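Local coordinates for sister chromatid cohesion protein PDS5 homolog C (PDB 7DE9) that binds a monomethylated histone H3 tail through this tudor domain and acts as a cohesin cofactor important for DNA repair by homologous recombination, at residues K39-V44 / Q51-L56; S8-V13 / E33-A38; I17-P22 / K57-S62. One frame throughout, in Å; residues are numbered along the deposited sequence.

Contact 1 of 3, residues K39-V44 / Q51-L56; sequences KKKHLV and QEILYL
His42 and Leu56 meet as ring and methyl. Leu56 CD1 lies over one face of the imidazole, 3.7 Å from the ring centroid of His42 and offset toward the rim, a CH-pi contact. A water in the ring plane bonds His42 ND1 at 2.8 Å. It also accepts from Leu56 N and donates to Lys40 O. Together with the bond from His42 NE2 to Gly9 O, this should fix the rotation of the ring. With Tyr55 CG anti to its backbone N (chi1 -175°), Lys40 runs alongside Tyr55, and Lys40 NZ donates to Tyr55 OH at 3.1 Å. The bent chain of Lys41 crosses Ile53, with Lys41 CB 3.7 Å from Ile53 CG2. On the His42 side of the sheet, Val44 CG2 packs on Leu54 CD1 at 3.8 Å. Glu52 is held by Tyr46 OH and forms a salt bridge to a basic side chain of the bound peptide.

Behind these groups are four nearly straight backbone bonds. They join the hydrogen-bonded pairs His42-Leu54 and Val44-Glu52, with the non-hydrogen-bonded pair Leu43-Ile53 between them. Lys40 and Lys41 both face Asp36 in a G1 beta bulge. The whole is an antiparallel beta hairpin, part of the SH3-like tudor domain.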
loop_
_atom_site.group_PDB
_atom_site.type_symbol
_atom_site.label_atom_id
_atom_site.label_comp_id
_atom_site.label_asym_id
_atom_site.label_seq_id
_atom_site.Cartn_x
_atom_site.Cartn_y
_atom_site.Cartn_z
ATOM N N LYS A 39 3.064 -14.132 -5.089
ATOM C CA LYS A 39 4.166 -13.195 -4.866
ATOM C C LYS A 39 4.010 -12.426 -3.558
ATOM O O LYS A 39 4.907 -11.677 -3.162
ATOM C CB LYS A 39 4.276 -12.201 -6.025
ATOM C CG LYS A 39 4.387 -12.825 -7.408
ATOM C CD LYS A 39 4.382 -11.742 -8.481
ATOM C CE LYS A 39 4.234 -12.325 -9.876
ATOM N NZ LYS A 39 2.917 -12.994 -10.064
ATOM N N LYS A 40 2.863 -12.618 -2.908
ATOM C CA LYS A 40 2.497 -11.910 -1.682
ATOM C C LYS A 40 2.555 -10.388 -1.887
ATOM O O LYS A 40 3.104 -9.641 -1.072
ATOM C CB LYS A 40 3.386 -12.358 -0.523
ATOM C CG LYS A 40 3.269 -13.864 -0.232
ATOM C CD LYS A 40 3.372 -14.160 1.259
ATOM C CE LYS A 40 4.818 -14.113 1.727
ATOM N NZ LYS A 40 4.982 -13.756 3.171
ATOM N N LYS A 41 1.955 -9.947 -2.986
ATOM C CA LYS A 41 1.946 -8.545 -3.374
ATOM C C LYS A 41 0.547 -7.941 -3.289
ATOM O O LYS A 41 -0.432 -8.577 -3.678
ATOM C CB LYS A 41 2.470 -8.388 -4.801
ATOM C CG LYS A 41 3.931 -8.749 -4.997
ATOM C CD LYS A 41 4.828 -7.755 -4.295
ATOM C CE LYS A 41 5.611 -8.426 -3.185
ATOM N NZ LYS A 41 6.567 -9.443 -3.713
ATOM N N HIS A 42 0.465 -6.713 -2.783
ATOM C CA HIS A 42 -0.770 -5.929 -2.832
ATOM C C HIS A 42 -0.636 -4.799 -3.834
ATOM O O HIS A 42 0.391 -4.139 -3.881
ATOM C CB HIS A 42 -1.110 -5.336 -1.469
ATOM C CG HIS A 42 -1.544 -6.346 -0.454
ATOM N ND1 HIS A 42 -0.652 -7.002 0.366
ATOM C CD2 HIS A 42 -2.773 -6.801 -0.120
ATOM C CE1 HIS A 42 -1.315 -7.822 1.162
ATOM N NE2 HIS A 42 -2.603 -7.718 0.891
ATOM N N LEU A 43 -1.678 -4.565 -4.621
ATOM C CA LEU A 43 -1.693 -3.417 -5.510
ATOM C C LEU A 43 -2.401 -2.278 -4.805
ATOM O O LEU A 43 -3.569 -2.398 -4.459
ATOM C CB LEU A 43 -2.390 -3.748 -6.828
ATOM C CG LEU A 43 -2.585 -2.603 -7.822
ATOM C CD1 LEU A 43 -1.259 -2.002 -8.242
ATOM C CD2 LEU A 43 -3.340 -3.100 -9.034
ATOM N N VAL A 44 -1.687 -1.187 -4.570
ATOM C CA VAL A 44 -2.271 -0.017 -3.920
ATOM C C VAL A 44 -2.426 1.116 -4.926
ATOM O O VAL A 44 -1.460 1.513 -5.599
ATOM C CB VAL A 44 -1.420 0.456 -2.722
ATOM C CG1 VAL A 44 -1.991 1.734 -2.114
ATOM C CG2 VAL A 44 -1.342 -0.640 -1.672
ATOM N N GLN A 51 0.469 4.520 -8.225
ATOM C CA GLN A 51 0.179 3.112 -7.941
ATOM C C GLN A 51 1.453 2.415 -7.490
ATOM O O GLN A 51 2.546 2.735 -7.962
ATOM C CB GLN A 51 -0.392 2.400 -9.169
ATOM C CG GLN A 51 -1.624 3.067 -9.756
ATOM C CD GLN A 51 -2.021 2.495 -11.103
ATOM O OE1 GLN A 51 -1.247 2.537 -12.060
ATOM N NE2 GLN A 51 -3.237 1.966 -11.185
ATOM N N GLU A 52 1.322 1.467 -6.573
ATOM C CA GLU A 52 2.482 0.697 -6.133
ATOM C C GLU A 52 2.103 -0.764 -5.984
ATOM O O GLU A 52 1.025 -1.078 -5.494
ATOM C CB GLU A 52 3.044 1.224 -4.805
ATOM C CG GLU A 52 3.969 2.431 -4.928
ATOM C CD GLU A 52 4.603 2.825 -3.600
ATOM O OE1 GLU A 52 3.920 2.726 -2.555
ATOM O OE2 GLU A 52 5.788 3.227 -3.601
ATOM N N ILE A 53 2.983 -1.647 -6.433
ATOM C CA ILE A 53 2.904 -3.060 -6.090
ATOM C C ILE A 53 3.812 -3.269 -4.888
ATOM O O ILE A 53 5.020 -3.075 -4.992
ATOM C CB ILE A 53 3.351 -3.964 -7.240
ATOM C CG1 ILE A 53 2.449 -3.768 -8.453
ATOM C CG2 ILE A 53 3.320 -5.417 -6.814
ATOM C CD1 ILE A 53 2.962 -4.479 -9.677
ATOM N N LEU A 54 3.228 -3.655 -3.758
ATOM C CA LEU A 54 3.916 -3.612 -2.469
ATOM C C LEU A 54 3.925 -4.938 -1.721
ATOM O O LEU A 54 2.951 -5.683 -1.758
ATOM C CB LEU A 54 3.259 -2.567 -1.560
ATOM C CG LEU A 54 3.335 -1.087 -1.920
ATOM C CD1 LEU A 54 2.413 -0.296 -1.013
ATOM C CD2 LEU A 54 4.766 -0.590 -1.790
ATOM N N TYR A 55 5.025 -5.204 -1.021
ATOM C CA TYR A 55 5.049 -6.213 0.025
ATOM C C TYR A 55 4.767 -5.497 1.336
ATOM O O TYR A 55 5.658 -4.888 1.924
ATOM C CB TYR A 55 6.396 -6.927 0.079
ATOM C CG TYR A 55 6.465 -8.073 1.066
ATOM C CD1 TYR A 55 5.685 -9.211 0.897
ATOM C CD2 TYR A 55 7.324 -8.026 2.155
ATOM C CE1 TYR A 55 5.754 -10.263 1.788
ATOM C CE2 TYR A 55 7.402 -9.074 3.050
ATOM C CZ TYR A 55 6.613 -10.188 2.865
ATOM O OH TYR A 55 6.686 -11.234 3.758
ATOM N N LEU A 56 3.520 -5.550 1.781
ATOM C CA LEU A 56 3.099 -4.734 2.908
ATOM C C LEU A 56 3.745 -5.148 4.226
ATOM O O LEU A 56 3.862 -4.332 5.141
ATOM C CB LEU A 56 1.580 -4.764 3.027
ATOM C CG LEU A 56 0.947 -3.894 1.947
ATOM C CD1 LEU A 56 -0.549 -4.026 1.955
ATOM C CD2 LEU A 56 1.343 -2.448 2.155
HETATM O O HOH W 1 2.023 -7.684 0.809
#

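Contact 2 of 3, residues S8-V13 / E33-A38; sequences SGESLV and ESYDAA
Gly9 packs on the Tyr35 ring and turns its carbonyl oxygen to two donors. Leu12 N bonds Gly9 O at 3.2 Å, and the imidazole of His42 supplies the second bond. One oxygen thus takes part in the turn at 10-12 and links it to strand 41-46.

The same glycine covers one face of Tyr35. Gly9 CA stands 4.0 Å from the centroid of the Tyr35 ring and 18° off its normal, a CH-pi contact. Gly9 C lies over the ring centre. Glu10 N, farther toward the rim, is 3.5 Å from Tyr35 CD2. The peptide between Gly9 and Glu10 thus spreads across the aromatic face. Gly9 has a positive phi of 74°, a backbone shape that favours glycine. The opposite face of the ring has Ala37 N toward its rim, from the turn after the strand. Glu10 crosses Tyr35 at about a right angle, with Glu10 CB 3.8 Å from Tyr35 CD2.

Tyr35 CG is anti to the backbone N (chi1 178°), which sets the first atom of the ring out from the strand. At the root of this side chain, Val13 CG2 meets Tyr35 CB at 3.7 Å. The other methyl, Val13 CG1, reaches the strand backbone 3.5 Å from Glu33 O. At the far end of the ring, Tyr35 OH bonds a water at 2.8 Å. That water has a weak second link to Ser8 OG.

The contact lies at the surface. It lays the short 3-10 turn before strand 16-21 against the end of strand 26-36. Strand 41-46 pairs with 26-36, and its His42 ring also meets Tyr35. Leu12, which belongs to the turn, instead touches Leu56, just after strand 51-54.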
loop_
_atom_site.group_PDB
_atom_site.type_symbol
_atom_site.label_atom_id
_atom_site.label_comp_id
_atom_site.label_asym_id
_atom_site.label_seq_id
_atom_site.Cartn_x
_atom_site.Cartn_y
_atom_site.Cartn_z
ATOM N N SER A 8 -2.368 -8.285 6.715
ATOM C CA SER A 8 -2.011 -8.425 5.309
ATOM C C SER A 8 -2.920 -9.418 4.574
ATOM O O SER A 8 -4.055 -9.675 4.984
ATOM C CB SER A 8 -0.549 -8.866 5.191
ATOM O OG SER A 8 -0.213 -9.205 3.856
ATOM N N GLY A 9 -2.412 -9.975 3.482
ATOM C CA GLY A 9 -3.108 -11.037 2.778
ATOM C C GLY A 9 -4.309 -10.606 1.963
ATOM O O GLY A 9 -4.566 -9.416 1.771
ATOM N N GLU A 10 -5.055 -11.596 1.493
ATOM C CA GLU A 10 -6.150 -11.347 0.571
ATOM C C GLU A 10 -7.272 -10.565 1.248
ATOM O O GLU A 10 -8.032 -9.858 0.584
ATOM C CB GLU A 10 -6.676 -12.666 0.006
ATOM C CG GLU A 10 -7.477 -12.516 -1.277
ATOM C CD GLU A 10 -7.635 -13.832 -2.015
ATOM O OE1 GLU A 10 -6.823 -14.749 -1.771
ATOM O OE2 GLU A 10 -8.570 -13.952 -2.836
ATOM N N SER A 11 -7.364 -10.670 2.568
ATOM C CA SER A 11 -8.457 -10.025 3.291
ATOM C C SER A 11 -8.359 -8.497 3.269
ATOM O O SER A 11 -9.326 -7.804 3.576
ATOM C CB SER A 11 -8.498 -10.517 4.738
ATOM O OG SER A 11 -7.296 -10.188 5.416
ATOM N N LEU A 12 -7.196 -7.973 2.900
ATOM C CA LEU A 12 -6.970 -6.531 2.926
ATOM C C LEU A 12 -7.551 -5.828 1.701
ATOM O O LEU A 12 -7.760 -4.610 1.709
ATOM C CB LEU A 12 -5.472 -6.242 3.034
ATOM C CG LEU A 12 -5.087 -4.826 3.453
ATOM C CD1 LEU A 12 -5.688 -4.493 4.808
ATOM C CD2 LEU A 12 -3.580 -4.702 3.487
ATOM N N VAL A 13 -7.801 -6.596 0.646
ATOM C CA VAL A 13 -8.309 -6.033 -0.596
ATOM C C VAL A 13 -9.617 -5.307 -0.331
ATOM O O VAL A 13 -10.462 -5.793 0.417
ATOM C CB VAL A 13 -8.513 -7.121 -1.669
ATOM C CG1 VAL A 13 -9.127 -6.525 -2.923
ATOM C CG2 VAL A 13 -7.179 -7.800 -1.994
ATOM N N GLU A 33 -6.412 -2.611 -4.144
ATOM C CA GLU A 33 -7.262 -3.067 -5.235
ATOM C C GLU A 33 -7.167 -4.570 -5.506
ATOM O O GLU A 33 -8.132 -5.181 -5.956
ATOM C CB GLU A 33 -6.932 -2.299 -6.513
ATOM C CG GLU A 33 -7.991 -2.463 -7.590
ATOM C CD GLU A 33 -7.409 -2.843 -8.932
ATOM O OE1 GLU A 33 -6.409 -2.220 -9.347
ATOM O OE2 GLU A 33 -7.949 -3.774 -9.568
ATOM N N SER A 34 -6.012 -5.170 -5.244
ATOM C CA SER A 34 -5.865 -6.604 -5.458
ATOM C C SER A 34 -4.716 -7.190 -4.660
ATOM O O SER A 34 -3.916 -6.462 -4.079
ATOM C CB SER A 34 -5.661 -6.904 -6.941
ATOM O OG SER A 34 -4.548 -6.192 -7.436
ATOM N N TYR A 35 -4.652 -8.518 -4.645
ATOM C CA TYR A 35 -3.601 -9.262 -3.958
ATOM C C TYR A 35 -3.117 -10.432 -4.810
ATOM O O TYR A 35 -3.912 -11.258 -5.271
ATOM C CB TYR A 35 -4.099 -9.773 -2.605
ATOM C CG TYR A 35 -3.095 -10.606 -1.835
ATOM C CD1 TYR A 35 -1.927 -10.041 -1.342
ATOM C CD2 TYR A 35 -3.331 -11.950 -1.582
ATOM C CE1 TYR A 35 -1.016 -10.798 -0.631
ATOM C CE2 TYR A 35 -2.432 -12.710 -0.874
ATOM C CZ TYR A 35 -1.276 -12.132 -0.400
ATOM O OH TYR A 35 -0.380 -12.902 0.310
ATOM N N ASP A 36 -1.809 -10.494 -5.016
ATOM C CA ASP A 36 -1.183 -11.592 -5.740
ATOM C C ASP A 36 -0.684 -12.610 -4.729
ATOM O O ASP A 36 0.310 -12.374 -4.044
ATOM C CB ASP A 36 -0.041 -11.068 -6.613
ATOM C CG ASP A 36 0.635 -12.158 -7.426
ATOM O OD1 ASP A 36 1.069 -13.175 -6.843
ATOM O OD2 ASP A 36 0.745 -11.986 -8.659
ATOM N N ALA A 37 -1.374 -13.742 -4.650
ATOM C CA ALA A 37 -1.117 -14.740 -3.617
ATOM C C ALA A 37 0.279 -15.344 -3.712
ATOM O O ALA A 37 0.943 -15.545 -2.698
ATOM C CB ALA A 37 -2.162 -15.835 -3.684
ATOM N N ALA A 38 0.718 -15.638 -4.931
ATOM C CA ALA A 38 1.997 -16.315 -5.133
ATOM C C ALA A 38 3.182 -15.420 -4.786
ATOM O O ALA A 38 4.187 -15.894 -4.261
ATOM C CB ALA A 38 2.114 -16.795 -6.556
HETATM O O HOH W 2 0.274 -12.391 2.939
#

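Contact 3 of 3, residues I17-P22 / K57-S62; sequences IKVWWP and KNQKWS
Trp20 and Trp61 are the flat groups here, and both are met obliquely. Ile17 CG2 comes to the six-membered ring of Trp61, 3.8 Å from Trp61 CZ3. Leu12 and Leu56 also touch that indole. Lys60 CB approaches Trp20 near its root, 3.6 Å from Trp20 CB, while Tyr27 meets the Trp20 ring edge-to-face.

Lys18 and Ser62 form a hydrogen-bonded antiparallel pair. Lys18 N donates to Ser62 O at 2.9 Å, and Ser62 N returns a bond to Lys18 O. Trp20 N adds a bond to Lys60 O at 2.8 Å. With CG between backbone N and carbonyl carbon (chi1 52°), the chain of Lys18 passes Ser62 OG, Lys18 CE 3.2 Å from it. Its charged end makes a cation-pi contact with Tyr27. An alanine at Lys18 would probably leave Tyr27 without its cation and open a gap beside Ser62 OG.

A water accepts from Lys60 N at 2.8 Å and lies close to Trp20 O and Gln59 OE1. Gln59 OE1 also bonds a basic side chain of the bound peptide, and Trp21 makes a cation-pi contact with one. This is consistent with a peptide site where an aromatic ring and an amide oxygen both meet positive charge.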
loop_
_atom_site.group_PDB
_atom_site.type_symbol
_atom_site.label_atom_id
_atom_site.label_comp_id
_atom_site.label_asym_id
_atom_site.label_seq_id
_atom_site.Cartn_x
_atom_site.Cartn_y
_atom_site.Cartn_z
ATOM N N ILE A 17 -6.179 2.304 3.015
ATOM C CA ILE A 17 -5.045 2.307 3.919
ATOM C C ILE A 17 -4.190 3.546 3.718
ATOM O O ILE A 17 -4.339 4.270 2.735
ATOM C CB ILE A 17 -4.165 1.056 3.738
ATOM C CG1 ILE A 17 -3.443 1.077 2.391
ATOM C CG2 ILE A 17 -4.996 -0.218 3.884
ATOM C CD1 ILE A 17 -2.493 -0.089 2.210
ATOM N N LYS A 18 -3.314 3.807 4.676
ATOM C CA LYS A 18 -2.290 4.811 4.472
ATOM C C LYS A 18 -0.932 4.132 4.559
ATOM O O LYS A 18 -0.658 3.353 5.478
ATOM C CB LYS A 18 -2.421 5.964 5.469
ATOM C CG LYS A 18 -2.499 5.576 6.923
ATOM C CD LYS A 18 -3.034 6.754 7.728
ATOM C CE LYS A 18 -2.458 6.797 9.132
ATOM N NZ LYS A 18 -2.985 7.960 9.900
ATOM N N VAL A 19 -0.102 4.410 3.564
ATOM C CA VAL A 19 1.197 3.769 3.422
ATOM C C VAL A 19 2.289 4.789 3.723
ATOM O O VAL A 19 2.242 5.923 3.238
ATOM C CB VAL A 19 1.399 3.183 2.005
ATOM C CG1 VAL A 19 2.706 2.430 1.920
ATOM C CG2 VAL A 19 0.236 2.265 1.624
ATOM N N TRP A 20 3.252 4.381 4.540
ATOM C CA TRP A 20 4.366 5.238 4.925
ATOM C C TRP A 20 5.462 5.248 3.858
ATOM O O TRP A 20 6.018 4.205 3.516
ATOM C CB TRP A 20 4.924 4.769 6.274
ATOM C CG TRP A 20 6.104 5.514 6.771
ATOM C CD1 TRP A 20 7.405 5.105 6.728
ATOM C CD2 TRP A 20 6.104 6.793 7.413
ATOM N NE1 TRP A 20 8.214 6.056 7.297
ATOM C CE2 TRP A 20 7.440 7.105 7.722
ATOM C CE3 TRP A 20 5.101 7.712 7.748
ATOM C CZ2 TRP A 20 7.804 8.293 8.352
ATOM C CZ3 TRP A 20 5.462 8.889 8.372
ATOM C CH2 TRP A 20 6.805 9.169 8.670
ATOM N N TRP A 21 5.761 6.429 3.329
ATOM C CA TRP A 21 6.932 6.630 2.478
ATOM C C TRP A 21 8.005 7.305 3.322
ATOM O O TRP A 21 7.884 8.499 3.665
ATOM C CB TRP A 21 6.613 7.484 1.251
ATOM C CG TRP A 21 5.717 6.831 0.239
ATOM C CD1 TRP A 21 4.779 5.866 0.468
ATOM C CD2 TRP A 21 5.686 7.099 -1.163
ATOM N NE1 TRP A 21 4.160 5.525 -0.712
ATOM C CE2 TRP A 21 4.704 6.265 -1.728
ATOM C CE3 TRP A 21 6.394 7.970 -1.999
ATOM C CZ2 TRP A 21 4.413 6.271 -3.086
ATOM C CZ3 TRP A 21 6.103 7.977 -3.350
ATOM C CH2 TRP A 21 5.120 7.133 -3.881
ATOM N N PRO A 22 9.034 6.525 3.696
ATOM C CA PRO A 22 10.103 6.973 4.594
ATOM C C PRO A 22 10.843 8.198 4.071
ATOM O O PRO A 22 11.216 9.070 4.858
ATOM C CB PRO A 22 11.038 5.763 4.653
ATOM C CG PRO A 22 10.175 4.601 4.354
ATOM C CD PRO A 22 9.135 5.087 3.391
ATOM N N LYS A 57 4.190 -6.399 4.312
ATOM C CA LYS A 57 4.803 -6.907 5.535
ATOM C C LYS A 57 6.107 -6.184 5.863
ATOM O O LYS A 57 6.501 -6.096 7.028
ATOM C CB LYS A 57 5.050 -8.412 5.426
ATOM C CG LYS A 57 4.113 -9.253 6.275
ATOM C CD LYS A 57 3.905 -10.641 5.695
ATOM C CE LYS A 57 3.210 -10.569 4.346
ATOM N NZ LYS A 57 2.849 -11.925 3.859
ATOM N N ASN A 58 6.775 -5.666 4.836
ATOM C CA ASN A 58 7.999 -4.894 5.033
ATOM C C ASN A 58 7.759 -3.407 4.822
ATOM O O ASN A 58 8.685 -2.646 4.541
ATOM C CB ASN A 58 9.107 -5.389 4.103
ATOM C CG ASN A 58 10.222 -6.089 4.854
ATOM O OD1 ASN A 58 10.643 -5.640 5.921
ATOM N ND2 ASN A 58 10.694 -7.203 4.312
ATOM N N GLN A 59 6.501 -3.009 4.965
ATOM C CA GLN A 59 6.113 -1.610 4.878
ATOM C C GLN A 59 5.576 -1.134 6.212
ATOM O O GLN A 59 4.990 -1.905 6.968
ATOM C CB GLN A 59 5.043 -1.403 3.803
ATOM C CG GLN A 59 5.510 -1.656 2.383
ATOM C CD GLN A 59 6.425 -0.565 1.872
ATOM O OE1 GLN A 59 6.297 0.598 2.258
ATOM N NE2 GLN A 59 7.360 -0.936 1.002
ATOM N N LYS A 60 5.781 0.140 6.506
ATOM C CA LYS A 60 5.003 0.764 7.552
ATOM C C LYS A 60 3.736 1.279 6.901
ATOM O O LYS A 60 3.774 2.001 5.907
ATOM C CB LYS A 60 5.787 1.870 8.258
ATOM C CG LYS A 60 6.973 1.328 9.006
ATOM C CD LYS A 60 6.496 0.768 10.331
ATOM C CE LYS A 60 7.450 -0.257 10.892
ATOM N NZ LYS A 60 8.816 -0.204 10.281
ATOM N N TRP A 61 2.608 0.854 7.443
ATOM C CA TRP A 61 1.322 1.244 6.905
ATOM C C TRP A 61 0.266 0.977 7.962
ATOM O O TRP A 61 0.498 0.223 8.907
ATOM C CB TRP A 61 1.011 0.476 5.621
ATOM C CG TRP A 61 0.742 -0.959 5.894
ATOM C CD1 TRP A 61 1.656 -1.968 5.965
ATOM C CD2 TRP A 61 -0.530 -1.548 6.166
ATOM N NE1 TRP A 61 1.026 -3.154 6.253
ATOM C CE2 TRP A 61 -0.317 -2.920 6.384
ATOM C CE3 TRP A 61 -1.830 -1.044 6.246
ATOM C CZ2 TRP A 61 -1.357 -3.794 6.675
ATOM C CZ3 TRP A 61 -2.860 -1.910 6.533
ATOM C CH2 TRP A 61 -2.620 -3.271 6.744
ATOM N N SER A 62 -0.896 1.592 7.806
ATOM C CA SER A 62 -1.973 1.373 8.754
ATOM C C SER A 62 -3.308 1.505 8.053
ATOM O O SER A 62 -3.418 2.222 7.063
ATOM C CB SER A 62 -1.868 2.364 9.911
ATOM O OG SER A 62 -1.638 3.671 9.422
HETATM O O HOH W 3 6.915 1.792 4.503
#

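Overall arrangement
From the N terminus, the turn at 8-13 opens contact 2 and strand 16-21 opens contact 3. Contact 2 closes first, at 33-38 on strand 26-36, so the loops of contacts 2 and 3 cross. The chain then runs directly into contact 1, which opens and closes a hairpin between 39-44 and 51-56. That hairpin is nested within the loop that contact 3 closes at 57-62. Contacts 2 and 1 stand in series, with centres about 8 Å apart. Contact 3 joins the first strand to the last, 61-63, and contact 1 joins 41-46 to the other outermost strand, 51-54. Contacts 2 and 3 lie on opposite sides of the chain's centre.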